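PDB 4RAA: putative exported protein from Bacteroides fragilis, which is of unknown function but folds as a six-bladed beta-propeller of the YWTD type and is probably exported from the cytoplasm. Local coordinates for the interface of chains A and B. Coordinates in Å, arbitrary orientation; residue numbers count along the deposited sequence, not the author numbering. Chains: chain A/B, Putative exported protein.

The interface of chains A and B. Residues chain A 125, 128, 165-167; chain B 124-126.
A:Leu165 and B:Arg126 form the apolar centre of this patch, the branch carbon CG of A:Leu165 lying 3.6 Å from CG of B:Arg126 where the leucine lies aslant over the arginine stem. With its CG anti to the backbone N (chi1 -158°), A:Leu165 sends methyl CD1 toward B:Glu124 and meets that residue's CG at 3.8 Å, the two side chains running about perpendicular. Close to the two-fold axis, the A:Arg125 and B:Arg125 side chains run antiparallel alongside each other, and their CG methylenes touch at 3.7 Å. Each of these arginine side chains turns at its third torsion (chi3 61°), and the NE atoms of A:Arg125 and B:Arg125 stay 4.7 Å apart, which would limit repulsion between the like charges.

The guanidinium of A:Arg125 is held within its own chain. NH2 of A:Arg125 donates to the carbonyl O of A:Leu165 at 2.8 Å in a nearly straight bond, approaching from above the carbonyl plane. One face of this group lies against the ring of A:Phe166, with NH1 over the ring centre, while the carbonyl O of B:Glu124 sits above the opposite face toward the rim; ring and bond together should restrict its rotation. A:Arg125 and B:Arg126 lie nearly perpendicular, their guanidinium planes 88° apart, and NE of B:Arg126 lies at the edge of the A:Arg125 group.

Further out, CB of A:Phe166 sits over the centre of one face of the B:Arg126 guanidinium, and NH2 of B:Arg126 reaches CB of A:Pro128. A:Arg125, B:Arg125 and B:Arg126 belong to strand 121-126 of their chains, whereas A:Leu165 to A:Asp167 come from a loop leading into strand 168-172. The symmetry repeats every contact with the chains exchanged, although this dimer may not be the form present in the cell. At the polar rim, NH1 of B:Arg126 makes a salt bridge and hydrogen bond to carboxylate OD1 of A:Asp167 at 3.1 Å, approaching OD1 almost head-on, in line with the bond from CG.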
loop_
_atom_site.group_PDB
_atom_site.type_symbol
_atom_site.label_atom_id
_atom_site.label_comp_id
_atom_site.label_asym_id
_atom_site.label_seq_id
_atom_site.Cartn_x
_atom_site.Cartn_y
_atom_site.Cartn_z
ATOM N N ARG A 125 2.257 2.270 2.910
ATOM C CA ARG A 125 1.353 2.627 1.812
ATOM C C ARG A 125 1.093 4.119 1.840
ATOM O O ARG A 125 1.322 4.761 2.860
ATOM C CB ARG A 125 0.014 1.933 1.987
ATOM C CG ARG A 125 0.081 0.429 1.997
ATOM C CD ARG A 125 -1.324 -0.142 2.128
ATOM N NE ARG A 125 -2.187 0.247 1.014
ATOM C CZ ARG A 125 -3.512 0.153 0.990
ATOM N NH1 ARG A 125 -4.199 -0.316 2.033
ATOM N NH2 ARG A 125 -4.173 0.561 -0.092
ATOM N N PRO A 128 -4.783 7.445 1.291
ATOM C CA PRO A 128 -5.706 7.527 0.160
ATOM C C PRO A 128 -6.224 8.949 -0.169
ATOM O O PRO A 128 -6.675 9.195 -1.298
ATOM C CB PRO A 128 -6.855 6.618 0.603
ATOM C CG PRO A 128 -6.839 6.702 2.095
ATOM C CD PRO A 128 -5.414 6.841 2.483
ATOM N N LEU A 165 -8.429 -2.185 1.860
ATOM C CA LEU A 165 -7.598 -1.682 0.759
ATOM C C LEU A 165 -7.657 -0.150 0.526
ATOM O O LEU A 165 -6.909 0.356 -0.314
ATOM C CB LEU A 165 -8.010 -2.484 -0.513
ATOM C CG LEU A 165 -7.156 -2.667 -1.764
ATOM C CD1 LEU A 165 -5.804 -3.266 -1.431
ATOM C CD2 LEU A 165 -7.878 -3.578 -2.749
ATOM N N PHE A 166 -8.503 0.565 1.281
ATOM C CA PHE A 166 -8.720 2.048 1.226
ATOM C C PHE A 166 -9.764 2.556 0.192
ATOM O O PHE A 166 -9.914 3.779 0.022
ATOM C CB PHE A 166 -7.441 2.928 1.094
ATOM C CG PHE A 166 -6.322 2.640 2.075
ATOM C CD1 PHE A 166 -6.521 2.004 3.319
ATOM C CD2 PHE A 166 -5.042 3.166 1.796
ATOM C CE1 PHE A 166 -5.442 1.811 4.191
ATOM C CE2 PHE A 166 -3.978 2.997 2.680
ATOM C CZ PHE A 166 -4.177 2.320 3.875
ATOM N N ASP A 167 -10.473 1.658 -0.493
ATOM C CA ASP A 167 -11.562 2.068 -1.399
ATOM C C ASP A 167 -12.725 2.540 -0.511
ATOM O O ASP A 167 -13.050 1.883 0.480
ATOM C CB ASP A 167 -12.001 0.921 -2.319
ATOM C CG ASP A 167 -10.909 0.491 -3.299
ATOM O OD1 ASP A 167 -10.018 1.305 -3.641
ATOM O OD2 ASP A 167 -10.959 -0.674 -3.744
ATOM N N GLU B 124 -0.856 -6.147 0.799
ATOM C CA GLU B 124 -1.359 -5.761 -0.534
ATOM C C GLU B 124 -1.625 -4.268 -0.612
ATOM O O GLU B 124 -2.083 -3.664 0.357
ATOM C CB GLU B 124 -2.626 -6.547 -0.936
ATOM C CG GLU B 124 -3.882 -6.286 -0.092
ATOM C CD GLU B 124 -5.100 -7.109 -0.503
ATOM O OE1 GLU B 124 -5.019 -7.952 -1.421
ATOM O OE2 GLU B 124 -6.164 -6.915 0.120
ATOM N N ARG B 125 -1.351 -3.701 -1.786
ATOM C CA ARG B 125 -1.570 -2.282 -2.082
ATOM C C ARG B 125 -2.336 -2.154 -3.384
ATOM O O ARG B 125 -2.374 -3.098 -4.166
ATOM C CB ARG B 125 -0.241 -1.573 -2.269
ATOM C CG ARG B 125 0.666 -1.610 -1.069
ATOM C CD ARG B 125 1.936 -0.826 -1.368
ATOM N NE ARG B 125 1.664 0.580 -1.664
ATOM C CZ ARG B 125 2.510 1.431 -2.234
ATOM N NH1 ARG B 125 3.733 1.053 -2.612
ATOM N NH2 ARG B 125 2.120 2.684 -2.457
ATOM N N ARG B 126 -2.907 -0.978 -3.629
ATOM C CA ARG B 126 -3.617 -0.726 -4.884
ATOM C C ARG B 126 -2.626 -0.313 -5.951
ATOM O O ARG B 126 -1.612 0.330 -5.650
ATOM C CB ARG B 126 -4.655 0.377 -4.740
ATOM C CG ARG B 126 -5.770 0.011 -3.800
ATOM C CD ARG B 126 -6.723 1.165 -3.603
ATOM N NE ARG B 126 -6.087 2.335 -2.999
ATOM C CZ ARG B 126 -6.714 3.477 -2.716
ATOM N NH1 ARG B 126 -8.019 3.630 -2.965
ATOM N NH2 ARG B 126 -6.025 4.483 -2.163
#